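Local coordinates for protein putative NADP oxidoreductase BF3122 (Bacteroides fragilis, PDB 3D1L) that probably acts as an NADP-dependent oxidoreductase, holding the dinucleotide in a Rossmann-type domain, although its substrate and reaction are not established, at residues I105-W110 with F140-S145; V119-Q124 with E169-L174. All coordinates share one frame; numbering follows the deposited sequence.

Contact 1. Residues I105-W110 with F140-S145; sequences IPMNVW and FIEASS
Met107, present as selenomethionine, and Glu142 pass each other obliquely, the root of one chain near the tip of the other. The evidence is in the paired ends: Met107 CB sits 3.5 Å from Glu142 OE1, whereas Met107 SE is 3.8 Å from Glu142 CG and 3.9 Å from Glu142 CB. Both side chains leave the backbone toward the opposing segment. Met107 starts with CG trans to its backbone N (chi1 -175°), which carries SE out over the strand, and a bend at chi3 (71°) then turns CE to lie between Ala143 O and the Glu142 carboxylate. The selenium accordingly rests on the peptide between Glu142 and Ala143, 3.5 Å from Ala143 N, and reaches on to Ala143 C, also at 3.5 Å; CE is 3.9 Å from Ala143 O. Ala143 meets it through its main chain, since Ala143 CB leaves the backbone away from it, toward helix 146-157.

Residues 105-110 belong to the connection between strands 97-100 and 117-122, and residues 107-110 form a short 3-10 turn closed by Trp110 N to Met107 O at 3.2 Å. Met107 also touches Tyr117 and Val119, so its side chain spans two adjacent antiparallel strands, 117-122 and 139-143, of the Rossmann-type sheet. No hydrogen bond joins the two segments directly. Instead Ser168 OG bonds both Met107 N and Glu142 OE1, linking the turn and the strand through a third element, and the same OE1 forms a salt bridge with Arg171 NH1. The contact thus combines dispersion packing by a polarisable selenium with a carboxylate fixed from outside the pair; Ser168 and Arg171 together probably stabilise Glu142 as the anion.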
ATOM      1  N   ILE B 105       4.910  -7.916 -24.551  1.00 44.50           N
ATOM      2  CA  ILE B 105       5.654  -8.327 -25.739  1.00 44.98           C
ATOM      3  C   ILE B 105       4.874  -9.454 -26.409  1.00 45.12           C
ATOM      4  O   ILE B 105       4.532 -10.436 -25.753  1.00 45.38           O
ATOM      5  CB  ILE B 105       7.075  -8.810 -25.395  1.00 44.58           C
ATOM      6  CG1 ILE B 105       7.934  -7.674 -24.847  1.00 45.19           C
ATOM      7  CG2 ILE B 105       7.773  -9.416 -26.612  1.00 44.85           C
ATOM      8  CD1 ILE B 105       9.341  -8.190 -24.403  1.00 45.71           C
ATOM      9  N   PRO B 106       4.600  -9.331 -27.719  1.00 46.08           N
ATOM     10  CA  PRO B 106       3.836 -10.387 -28.395  1.00 46.35           C
ATOM     11  C   PRO B 106       4.618 -11.686 -28.451  1.00 47.12           C
ATOM     12  O   PRO B 106       5.855 -11.659 -28.450  1.00 47.65           O
ATOM     13  CB  PRO B 106       3.627  -9.833 -29.807  1.00 46.19           C
ATOM     14  CG  PRO B 106       4.615  -8.769 -29.973  1.00 46.26           C
ATOM     15  CD  PRO B 106       4.982  -8.237 -28.635  1.00 45.85           C
HETATM   16  N   MSE B 107       3.917 -12.819 -28.494  1.00 47.79           N
HETATM   17  CA  MSE B 107       4.584 -14.115 -28.662  1.00 48.61           C
HETATM   18  C   MSE B 107       5.367 -14.199 -29.965  1.00 49.12           C
HETATM   19  O   MSE B 107       6.370 -14.909 -30.034  1.00 49.62           O
HETATM   20  CB  MSE B 107       3.575 -15.254 -28.627  1.00 48.82           C
HETATM   21  CG  MSE B 107       4.198 -16.630 -28.675  1.00 48.62           C
HETATM   22 SE   MSE B 107       2.874 -18.048 -28.595  0.70 49.29          SE
HETATM   23  CE  MSE B 107       2.060 -17.861 -30.334  1.00 48.28           C
ATOM     24  N   ASN B 108       4.919 -13.459 -30.980  1.00 49.51           N
ATOM     25  CA  ASN B 108       5.483 -13.558 -32.341  1.00 50.45           C
ATOM     26  C   ASN B 108       6.940 -13.122 -32.470  1.00 50.46           C
ATOM     27  O   ASN B 108       7.549 -13.352 -33.505  1.00 51.36           O
ATOM     28  CB  ASN B 108       4.601 -12.843 -33.393  1.00 50.34           C
ATOM     29  CG  ASN B 108       4.534 -11.318 -33.191  1.00 51.94           C
ATOM     30  OD1 ASN B 108       5.424 -10.710 -32.589  1.00 54.12           O
ATOM     31  ND2 ASN B 108       3.470 -10.702 -33.698  1.00 52.45           N
ATOM     32  N   VAL B 109       7.504 -12.510 -31.430  1.00 50.32           N
ATOM     33  CA  VAL B 109       8.942 -12.241 -31.439  1.00 49.62           C
ATOM     34  C   VAL B 109       9.723 -13.480 -31.858  1.00 49.27           C
ATOM     35  O   VAL B 109      10.625 -13.399 -32.686  1.00 49.30           O
ATOM     36  CB  VAL B 109       9.476 -11.686 -30.090  1.00 49.73           C
ATOM     37  CG1 VAL B 109       8.880 -10.395 -29.850  1.00 49.91           C
ATOM     38  CG2 VAL B 109       9.180 -12.620 -28.895  1.00 49.70           C
ATOM     39  N   TRP B 110       9.346 -14.630 -31.308  1.00 48.94           N
ATOM     40  CA  TRP B 110      10.052 -15.878 -31.566  1.00 48.75           C
ATOM     41  C   TRP B 110       9.853 -16.503 -32.938  1.00 48.90           C
ATOM     42  O   TRP B 110      10.640 -17.364 -33.326  1.00 48.37           O
ATOM     43  CB  TRP B 110       9.624 -16.916 -30.547  1.00 48.29           C
ATOM     44  CG  TRP B 110       9.906 -16.550 -29.138  1.00 48.56           C
ATOM     45  CD1 TRP B 110       8.992 -16.265 -28.156  1.00 48.11           C
ATOM     46  CD2 TRP B 110      11.193 -16.460 -28.530  1.00 48.06           C
ATOM     47  NE1 TRP B 110       9.639 -16.000 -26.973  1.00 46.42           N
ATOM     48  CE2 TRP B 110      10.991 -16.115 -27.173  1.00 47.33           C
ATOM     49  CE3 TRP B 110      12.504 -16.645 -28.998  1.00 46.91           C
ATOM     50  CZ2 TRP B 110      12.050 -15.944 -26.279  1.00 46.51           C
ATOM     51  CZ3 TRP B 110      13.558 -16.464 -28.100  1.00 48.02           C
ATOM     52  CH2 TRP B 110      13.319 -16.118 -26.758  1.00 47.64           C
ATOM     53  N   PHE B 140      -0.435 -16.626 -17.120  1.00 41.84           N
ATOM     54  CA  PHE B 140      -0.958 -16.676 -18.489  1.00 41.43           C
ATOM     55  C   PHE B 140       0.000 -17.307 -19.471  1.00 42.11           C
ATOM     56  O   PHE B 140       1.208 -16.985 -19.475  1.00 42.15           O
ATOM     57  CB  PHE B 140      -1.362 -15.287 -18.944  1.00 40.54           C
ATOM     58  CG  PHE B 140      -2.271 -14.615 -17.972  1.00 41.34           C
ATOM     59  CD1 PHE B 140      -3.647 -14.826 -18.032  1.00 40.03           C
ATOM     60  CD2 PHE B 140      -1.750 -13.819 -16.952  1.00 39.77           C
ATOM     61  CE1 PHE B 140      -4.489 -14.232 -17.125  1.00 40.45           C
ATOM     62  CE2 PHE B 140      -2.585 -13.237 -16.042  1.00 39.44           C
ATOM     63  CZ  PHE B 140      -3.957 -13.439 -16.129  1.00 40.69           C
ATOM     64  N   ILE B 141      -0.549 -18.220 -20.285  1.00 42.42           N
ATOM     65  CA  ILE B 141       0.239 -19.108 -21.150  1.00 42.78           C
ATOM     66  C   ILE B 141      -0.222 -18.962 -22.579  1.00 42.75           C
ATOM     67  O   ILE B 141      -1.426 -18.961 -22.867  1.00 42.49           O
ATOM     68  CB  ILE B 141       0.085 -20.610 -20.752  1.00 43.32           C
ATOM     69  CG1 ILE B 141       0.565 -20.896 -19.313  1.00 44.13           C
ATOM     70  CG2 ILE B 141       0.775 -21.571 -21.791  1.00 43.52           C
ATOM     71  CD1 ILE B 141       1.818 -20.277 -18.901  1.00 44.73           C
ATOM     72  N   GLU B 142       0.756 -18.823 -23.461  1.00 42.62           N
ATOM     73  CA  GLU B 142       0.562 -18.885 -24.905  1.00 42.73           C
ATOM     74  C   GLU B 142       1.737 -19.730 -25.421  1.00 42.50           C
ATOM     75  O   GLU B 142       2.820 -19.698 -24.823  1.00 42.13           O
ATOM     76  CB  GLU B 142       0.616 -17.463 -25.479  1.00 42.54           C
ATOM     77  CG  GLU B 142      -0.290 -17.205 -26.671  1.00 42.46           C
ATOM     78  CD  GLU B 142      -0.044 -15.835 -27.277  1.00 42.94           C
ATOM     79  OE1 GLU B 142       0.718 -15.054 -26.668  1.00 46.15           O
ATOM     80  OE2 GLU B 142      -0.610 -15.529 -28.354  1.00 43.30           O
ATOM     81  N   ALA B 143       1.522 -20.528 -26.472  1.00 42.26           N
ATOM     82  CA  ALA B 143       2.620 -21.259 -27.120  1.00 41.99           C
ATOM     83  C   ALA B 143       2.360 -21.518 -28.605  1.00 42.32           C
ATOM     84  O   ALA B 143       1.230 -21.415 -29.071  1.00 41.23           O
ATOM     85  CB  ALA B 143       2.929 -22.556 -26.389  1.00 42.63           C
ATOM     86  N   SER B 144       3.431 -21.844 -29.329  1.00 42.71           N
ATOM     87  CA  SER B 144       3.409 -22.127 -30.779  1.00 42.92           C
ATOM     88  C   SER B 144       2.606 -23.358 -31.197  1.00 43.96           C
ATOM     89  O   SER B 144       2.301 -23.520 -32.373  1.00 44.43           O
ATOM     90  CB  SER B 144       4.830 -22.300 -31.290  1.00 41.98           C
ATOM     91  OG  SER B 144       5.484 -23.282 -30.502  1.00 40.34           O
ATOM     92  N   SER B 145       2.285 -24.232 -30.248  1.00 44.72           N
ATOM     93  CA  SER B 145       1.395 -25.360 -30.509  1.00 45.42           C
ATOM     94  C   SER B 145       0.672 -25.762 -29.239  1.00 46.27           C
ATOM     95  O   SER B 145       1.094 -25.412 -28.134  1.00 46.65           O
ATOM     96  CB  SER B 145       2.187 -26.559 -31.043  1.00 45.43           C
ATOM     97  OG  SER B 145       3.066 -27.046 -30.048  1.00 45.87           O
TER

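Contact 2. Residues V119-Q124 with E169-L174; sequences VFYPMQ and EQRKSL. With MPR (2-mercapto-propion aldehyde), chain E.
Arg171 NH2 is gripped by two oxygens, Ser168 OG and Ile105 O, and these bonds help to hold the flat guanidinium in place against Val119. Val119 CG1 stands 3.3 Å above the guanidinium plane, over its centre, with Arg171 CZ 3.4 Å from that methyl. The second methyl, Val119 CG2, reaches Arg171 NH2 at 3.5 Å, so both methyls lie on the same face, CG1 over the centre and CG2 toward NH2. Arg171 gets there by an extended start and a turn at chi3 (63°), and the methylenes at the turn meet Tyr121: Arg171 CG and CD each lie 3.5 Å from Tyr121 CD2. The phenol ring and the guanidinium are inclined by 69°, which excludes a parallel stack.

Strand 117-122 of the Rossmann-type sheet is here packed against the first turns of helix 168-198, the long helix that leads from that sheet into the C-terminal helical part, assigned by family to the 6-phosphogluconate dehydrogenase C-terminal clan. One turn along the helix, Leu174 CB meets Met123 SE, a selenomethionine, at 3.8 Å, the two side chains crossing at nearly a right angle. Val205 of the second subunit packs on Leu174, and Leu209 of that subunit on Met123. Beyond the strand, Gln124 C lies 3.3 Å from S3 of the bound 2-mercapto-propion aldehyde.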
ATOM      1  N   VAL B 119       4.831 -17.869 -24.364  1.00 40.99           N
ATOM      2  CA  VAL B 119       4.872 -16.833 -23.349  1.00 40.04           C
ATOM      3  C   VAL B 119       4.448 -17.515 -22.063  1.00 39.87           C
ATOM      4  O   VAL B 119       3.499 -18.282 -22.051  1.00 39.51           O
ATOM      5  CB  VAL B 119       3.911 -15.667 -23.692  1.00 40.73           C
ATOM      6  CG1 VAL B 119       3.906 -14.601 -22.588  1.00 38.78           C
ATOM      7  CG2 VAL B 119       4.290 -15.047 -25.020  1.00 41.21           C
ATOM      8  N   PHE B 120       5.184 -17.253 -20.999  1.00 40.10           N
ATOM      9  CA  PHE B 120       5.021 -17.905 -19.707  1.00 40.27           C
ATOM     10  C   PHE B 120       4.941 -16.751 -18.697  1.00 40.39           C
ATOM     11  O   PHE B 120       5.959 -16.385 -18.106  1.00 39.48           O
ATOM     12  CB  PHE B 120       6.275 -18.735 -19.469  1.00 40.84           C
ATOM     13  CG  PHE B 120       6.158 -19.791 -18.412  1.00 41.34           C
ATOM     14  CD1 PHE B 120       5.233 -20.826 -18.519  1.00 41.64           C
ATOM     15  CD2 PHE B 120       7.053 -19.806 -17.358  1.00 43.58           C
ATOM     16  CE1 PHE B 120       5.158 -21.820 -17.559  1.00 43.04           C
ATOM     17  CE2 PHE B 120       7.003 -20.815 -16.383  1.00 46.06           C
ATOM     18  CZ  PHE B 120       6.053 -21.830 -16.488  1.00 44.12           C
ATOM     19  N   TYR B 121       3.744 -16.167 -18.530  1.00 40.32           N
ATOM     20  CA  TYR B 121       3.582 -14.858 -17.848  1.00 40.80           C
ATOM     21  C   TYR B 121       2.907 -14.924 -16.458  1.00 40.29           C
ATOM     22  O   TYR B 121       1.696 -14.995 -16.377  1.00 39.52           O
ATOM     23  CB  TYR B 121       2.773 -13.911 -18.750  1.00 40.50           C
ATOM     24  CG  TYR B 121       2.463 -12.533 -18.164  1.00 41.23           C
ATOM     25  CD1 TYR B 121       3.485 -11.689 -17.672  1.00 38.66           C
ATOM     26  CD2 TYR B 121       1.161 -12.034 -18.196  1.00 39.00           C
ATOM     27  CE1 TYR B 121       3.186 -10.425 -17.162  1.00 38.50           C
ATOM     28  CE2 TYR B 121       0.854 -10.772 -17.718  1.00 39.24           C
ATOM     29  CZ  TYR B 121       1.854  -9.977 -17.203  1.00 40.47           C
ATOM     30  OH  TYR B 121       1.502  -8.736 -16.745  1.00 42.18           O
ATOM     31  N   PRO B 122       3.691 -14.951 -15.374  1.00 40.09           N
ATOM     32  CA  PRO B 122       3.065 -14.828 -14.057  1.00 39.73           C
ATOM     33  C   PRO B 122       2.873 -13.353 -13.695  1.00 38.83           C
ATOM     34  O   PRO B 122       3.847 -12.619 -13.630  1.00 39.34           O
ATOM     35  CB  PRO B 122       4.074 -15.497 -13.117  1.00 39.95           C
ATOM     36  CG  PRO B 122       5.427 -15.319 -13.785  1.00 39.68           C
ATOM     37  CD  PRO B 122       5.158 -15.140 -15.291  1.00 40.67           C
HETATM   38  N   MSE B 123       1.625 -12.933 -13.489  1.00 37.72           N
HETATM   39  CA  MSE B 123       1.282 -11.517 -13.298  1.00 37.14           C
HETATM   40  C   MSE B 123       1.164 -11.250 -11.811  1.00 36.75           C
HETATM   41  O   MSE B 123       0.239 -11.701 -11.143  1.00 36.04           O
HETATM   42  CB  MSE B 123      -0.052 -11.203 -13.994  1.00 37.12           C
HETATM   43  CG  MSE B 123      -0.367  -9.723 -14.138  1.00 36.58           C
HETATM   44 SE   MSE B 123      -2.062  -9.424 -15.046  0.50 35.65          SE
HETATM   45  CE  MSE B 123      -3.188 -10.302 -13.742  1.00 39.08           C
ATOM     46  N   GLN B 124       2.136 -10.536 -11.289  1.00 37.30           N
ATOM     47  CA  GLN B 124       2.210 -10.226  -9.873  1.00 37.13           C
ATOM     48  C   GLN B 124       3.319  -9.215  -9.745  1.00 37.81           C
ATOM     49  O   GLN B 124       4.185  -9.138 -10.603  1.00 38.72           O
ATOM     50  CB  GLN B 124       2.529 -11.500  -9.052  1.00 37.24           C
ATOM     51  CG  GLN B 124       2.448 -11.377  -7.510  1.00 35.95           C
ATOM     52  CD  GLN B 124       1.201 -10.643  -7.038  1.00 38.05           C
ATOM     53  OE1 GLN B 124       1.094  -9.422  -7.185  1.00 35.77           O
ATOM     54  NE2 GLN B 124       0.244 -11.385  -6.488  1.00 37.35           N
ATOM     55  N   GLU B 169      -3.005 -10.390 -27.129  1.00 41.91           N
ATOM     56  CA  GLU B 169      -3.951  -9.286 -27.090  1.00 42.23           C
ATOM     57  C   GLU B 169      -4.625  -9.206 -25.723  1.00 40.78           C
ATOM     58  O   GLU B 169      -4.606  -8.161 -25.090  1.00 40.98           O
ATOM     59  CB  GLU B 169      -4.972  -9.419 -28.243  1.00 41.60           C
ATOM     60  CG  GLU B 169      -6.097  -8.380 -28.226  1.00 43.76           C
ATOM     61  CD  GLU B 169      -6.854  -8.278 -29.558  1.00 45.10           C
ATOM     62  OE1 GLU B 169      -6.813  -9.241 -30.372  1.00 49.49           O
ATOM     63  OE2 GLU B 169      -7.505  -7.227 -29.793  1.00 49.25           O
ATOM     64  N   GLN B 170      -5.198 -10.303 -25.247  1.00 40.46           N
ATOM     65  CA  GLN B 170      -5.704 -10.335 -23.871  1.00 39.55           C
ATOM     66  C   GLN B 170      -4.608  -9.956 -22.872  1.00 39.76           C
ATOM     67  O   GLN B 170      -4.880  -9.271 -21.893  1.00 40.85           O
ATOM     68  CB  GLN B 170      -6.246 -11.716 -23.500  1.00 39.73           C
ATOM     69  CG  GLN B 170      -7.554 -12.191 -24.171  1.00 39.93           C
ATOM     70  CD  GLN B 170      -7.784 -13.695 -23.947  1.00 39.28           C
ATOM     71  OE1 GLN B 170      -6.851 -14.491 -24.072  1.00 38.35           O
ATOM     72  NE2 GLN B 170      -9.012 -14.078 -23.592  1.00 35.06           N
ATOM     73  N   ARG B 171      -3.381 -10.410 -23.099  1.00 39.14           N
ATOM     74  CA  ARG B 171      -2.314 -10.265 -22.093  1.00 39.39           C
ATOM     75  C   ARG B 171      -1.844  -8.792 -21.996  1.00 39.16           C
ATOM     76  O   ARG B 171      -1.576  -8.275 -20.917  1.00 38.04           O
ATOM     77  CB  ARG B 171      -1.153 -11.230 -22.384  1.00 38.40           C
ATOM     78  CG  ARG B 171      -0.020 -11.193 -21.349  1.00 40.96           C
ATOM     79  CD  ARG B 171       1.136 -12.140 -21.676  1.00 40.36           C
ATOM     80  NE  ARG B 171       1.837 -11.810 -22.923  1.00 41.23           N
ATOM     81  CZ  ARG B 171       1.689 -12.478 -24.063  1.00 42.01           C
ATOM     82  NH1 ARG B 171       0.873 -13.527 -24.118  1.00 41.36           N
ATOM     83  NH2 ARG B 171       2.371 -12.106 -25.145  1.00 42.75           N
ATOM     84  N   LYS B 172      -1.765  -8.121 -23.135  1.00 39.62           N
ATOM     85  CA  LYS B 172      -1.496  -6.691 -23.129  1.00 40.41           C
ATOM     86  C   LYS B 172      -2.537  -5.939 -22.310  1.00 39.66           C
ATOM     87  O   LYS B 172      -2.186  -5.091 -21.500  1.00 39.87           O
ATOM     88  CB  LYS B 172      -1.435  -6.119 -24.546  1.00 40.61           C
ATOM     89  CG  LYS B 172      -0.059  -5.666 -24.941  1.00 43.40           C
ATOM     90  CD  LYS B 172      -0.084  -4.372 -25.792  1.00 46.39           C
ATOM     91  CE  LYS B 172      -0.823  -4.579 -27.119  1.00 44.99           C
ATOM     92  NZ  LYS B 172      -0.974  -3.283 -27.866  1.00 47.60           N
ATOM     93  N   SER B 173      -3.807  -6.265 -22.541  1.00 39.20           N
ATOM     94  CA  SER B 173      -4.935  -5.693 -21.816  1.00 38.67           C
ATOM     95  C   SER B 173      -4.805  -5.865 -20.299  1.00 38.24           C
ATOM     96  O   SER B 173      -5.016  -4.923 -19.539  1.00 39.00           O
ATOM     97  CB  SER B 173      -6.221  -6.352 -22.298  1.00 38.26           C
ATOM     98  OG  SER B 173      -6.597  -5.830 -23.568  1.00 39.88           O
ATOM     99  N   LEU B 174      -4.470  -7.075 -19.866  1.00 38.09           N
ATOM    100  CA  LEU B 174      -4.322  -7.369 -18.451  1.00 38.36           C
ATOM    101  C   LEU B 174      -3.151  -6.571 -17.891  1.00 37.99           C
ATOM    102  O   LEU B 174      -3.247  -5.995 -16.817  1.00 38.73           O
ATOM    103  CB  LEU B 174      -4.095  -8.862 -18.246  1.00 37.50           C
ATOM    104  CG  LEU B 174      -5.312  -9.744 -18.517  1.00 38.24           C
ATOM    105  CD1 LEU B 174      -4.850 -11.191 -18.723  1.00 36.19           C
ATOM    106  CD2 LEU B 174      -6.332  -9.657 -17.369  1.00 33.32           C
TER
HETATM  107  C1  MPR E 301       3.275  -4.856 -14.235  1.00 55.04           C
HETATM  108  O   MPR E 301       3.981  -3.842 -14.501  1.00 53.43           O
HETATM  109  C2  MPR E 301       2.371  -5.046 -13.055  1.00 54.75           C
HETATM  110  C3  MPR E 301       2.018  -6.476 -12.672  1.00 54.72           C
HETATM  111  S3  MPR E 301       1.633  -6.624 -10.899  1.00 56.71           S

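In the fold
Contacts 1 and 2 have centres about 10 Å apart, and each holds one of two neighbouring strands, 139-143 in contact 1 and 117-122 in contact 2. Their antiparallel pairing is measured by Glu142 O to Val119 N and Phe140 N to Tyr121 O, each 2.8 Å and a probable hydrogen bond. Packing adds a second join, with Phe140 CE1 3.5 Å from Leu174 CD1. Arg171 of contact 2 reaches both segments of contact 1, its NH1 at 3.0 Å from Glu142 OE1 and its NH2 at 2.8 Å from Ile105 O. Contact 1 is at the surface, whereas contact 2 is buried and runs to Gln124, which lines a mercapto-propion aldehyde pocket together with His175, Ala178 and Cys182 further along helix 168-198.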